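Local coordinates for protein N-acetylmuramoyl-L-alanine amidase XlyA (Bacillus subtilis, PDB 3RDR) that cuts the bond between N-acetylmuramoyl residues and L-amino acids in cell-wall glycopeptides, through the zinc-containing catalytic domain of an autolysin, at residues A[68-71]-A[72-76]. Residues are numbered along the deposited sequence; the frame is centred on the assembly and turned at random.
Sequences IYQH and LPLNE
Q70 reaches forward along its own chain and ties the end of strand 68-70 to the loop that follows. Its CG stands anti to the backbone N (chi1 -166°) and the chain runs extended from there, which carries the amide to the carbonyl of L72, two residues on. NE2 donates to L72 O at 2.6 Å, a short and nearly straight bond (N-H...O 167°). The oxygen lies in the plane of the Q70 amide, whereas NE2 is tilted out of the carbonyl plane of L72 by 30°.

A water forms the second link: it accepts from Q70 NE2 at 3.1 Å and from the backbone N of L74 at the same distance. NE2 therefore has two acceptors, and with OE1 bonded to NE2 of Q9 the amide is fixed at both ends, its orientation settled.

The amide nitrogen is also packed closely against the loop. L74 sends CD2 to 3.9 Å from Q70 NE2, and P73 lies against the same nitrogen through its CA. Beyond the tie, P73 to E76 form a type I beta turn, closed by the backbone hydrogen bond from E76 N to P73 O, 3.2 Å.

The ring of H71 leads away from the loop; its NE2 is hydrogen-bonded to OG1 of T62 in strand 61-63, and the ring meets that of W59 nearly at right angles. In the mixed sheet of this T7 lysozyme-like amidase domain, strand 68-70 runs between 7-9 and 61-63. H71 rests on helix 43-50, L74 on F61 of strand 61-63, and E76 forms a salt bridge with R19 as the chain heads on toward helix 87-90.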
loop_
_atom_site.group_PDB
_atom_site.type_symbol
_atom_site.label_atom_id
_atom_site.label_comp_id
_atom_site.label_asym_id
_atom_site.label_seq_id
_atom_site.Cartn_x
_atom_site.Cartn_y
_atom_site.Cartn_z
ATOM N N ILE A 68 -8.706 -6.231 -3.836
ATOM C CA ILE A 68 -7.954 -5.405 -2.901
ATOM C C ILE A 68 -8.335 -5.784 -1.475
ATOM O O ILE A 68 -9.516 -5.947 -1.168
ATOM C CB ILE A 68 -8.286 -3.908 -3.105
ATOM C CG1 ILE A 68 -7.908 -3.470 -4.519
ATOM C CG2 ILE A 68 -7.548 -3.059 -2.077
ATOM C CD1 ILE A 68 -8.419 -2.090 -4.878
ATOM N N TYR A 69 -7.333 -5.935 -0.614
ATOM C CA TYR A 69 -7.557 -6.262 0.787
ATOM C C TYR A 69 -7.068 -5.095 1.634
ATOM O O TYR A 69 -6.024 -4.511 1.343
ATOM C CB TYR A 69 -6.792 -7.529 1.189
ATOM C CG TYR A 69 -7.588 -8.810 1.057
ATOM C CD1 TYR A 69 -7.884 -9.351 -0.199
ATOM C CD2 TYR A 69 -8.064 -9.475 2.189
ATOM C CE1 TYR A 69 -8.635 -10.521 -0.321
ATOM C CE2 TYR A 69 -8.817 -10.646 2.080
ATOM C CZ TYR A 69 -9.099 -11.162 0.823
ATOM O OH TYR A 69 -9.849 -12.312 0.713
ATOM N N GLN A 70 -7.828 -4.750 2.671
ATOM C CA GLN A 70 -7.458 -3.659 3.573
ATOM C C GLN A 70 -7.104 -4.289 4.918
ATOM O O GLN A 70 -7.902 -5.019 5.502
ATOM C CB GLN A 70 -8.618 -2.678 3.744
ATOM C CG GLN A 70 -8.221 -1.357 4.387
ATOM C CD GLN A 70 -9.421 -0.478 4.692
ATOM O OE1 GLN A 70 -10.429 -0.529 3.994
ATOM N NE2 GLN A 70 -9.311 0.340 5.727
ATOM N N HIS A 71 -5.905 -3.989 5.404
ATOM C CA HIS A 71 -5.406 -4.560 6.645
ATOM C C HIS A 71 -5.489 -3.619 7.838
ATOM O O HIS A 71 -5.358 -4.047 8.983
ATOM C CB HIS A 71 -3.948 -4.972 6.440
ATOM C CG HIS A 71 -3.679 -5.587 5.104
ATOM N ND1 HIS A 71 -4.081 -6.864 4.776
ATOM C CD2 HIS A 71 -3.068 -5.090 4.001
ATOM C CE1 HIS A 71 -3.729 -7.128 3.530
ATOM N NE2 HIS A 71 -3.113 -6.068 3.038
ATOM N N LEU A 72 -5.708 -2.339 7.563
ATOM C CA LEU A 72 -5.762 -1.323 8.606
ATOM C C LEU A 72 -6.813 -0.268 8.285
ATOM O O LEU A 72 -7.091 0.007 7.113
ATOM C CB LEU A 72 -4.402 -0.623 8.695
ATOM C CG LEU A 72 -3.285 -0.913 9.701
ATOM C CD1 LEU A 72 -3.363 -2.303 10.284
ATOM C CD2 LEU A 72 -1.960 -0.674 8.994
ATOM N N PRO A 73 -7.423 0.330 9.323
ATOM C CA PRO A 73 -8.429 1.367 9.078
ATOM C C PRO A 73 -7.648 2.609 8.650
ATOM O O PRO A 73 -6.505 2.791 9.072
ATOM C CB PRO A 73 -9.101 1.527 10.444
ATOM C CG PRO A 73 -7.998 1.196 11.405
ATOM C CD PRO A 73 -7.369 -0.022 10.755
ATOM N N LEU A 74 -8.248 3.459 7.823
ATOM C CA LEU A 74 -7.546 4.645 7.348
ATOM C C LEU A 74 -7.290 5.748 8.377
ATOM O O LEU A 74 -6.664 6.760 8.056
ATOM C CB LEU A 74 -8.264 5.217 6.122
ATOM C CG LEU A 74 -8.442 4.203 4.983
ATOM C CD1 LEU A 74 -8.891 4.930 3.726
ATOM C CD2 LEU A 74 -7.131 3.464 4.724
ATOM N N ASN A 75 -7.761 5.566 9.608
ATOM C CA ASN A 75 -7.516 6.563 10.649
ATOM C C ASN A 75 -6.373 6.126 11.568
ATOM O O ASN A 75 -6.152 6.718 12.623
ATOM C CB ASN A 75 -8.784 6.840 11.475
ATOM C CG ASN A 75 -9.458 5.573 11.977
ATOM O OD1 ASN A 75 -8.829 4.708 12.580
ATOM N ND2 ASN A 75 -10.759 5.471 11.739
ATOM N N GLU A 76 -5.647 5.091 11.146
ATOM C CA GLU A 76 -4.503 4.559 11.891
ATOM C C GLU A 76 -3.283 4.457 10.970
ATOM O O GLU A 76 -3.427 4.308 9.759
ATOM C CB GLU A 76 -4.820 3.170 12.449
ATOM C CG GLU A 76 -5.643 3.165 13.730
ATOM C CD GLU A 76 -5.892 1.758 14.250
ATOM O OE1 GLU A 76 -5.020 0.884 14.052
ATOM O OE2 GLU A 76 -6.947 1.524 14.869
HETATM O O HOH W 1 -11.070 2.480 7.127
#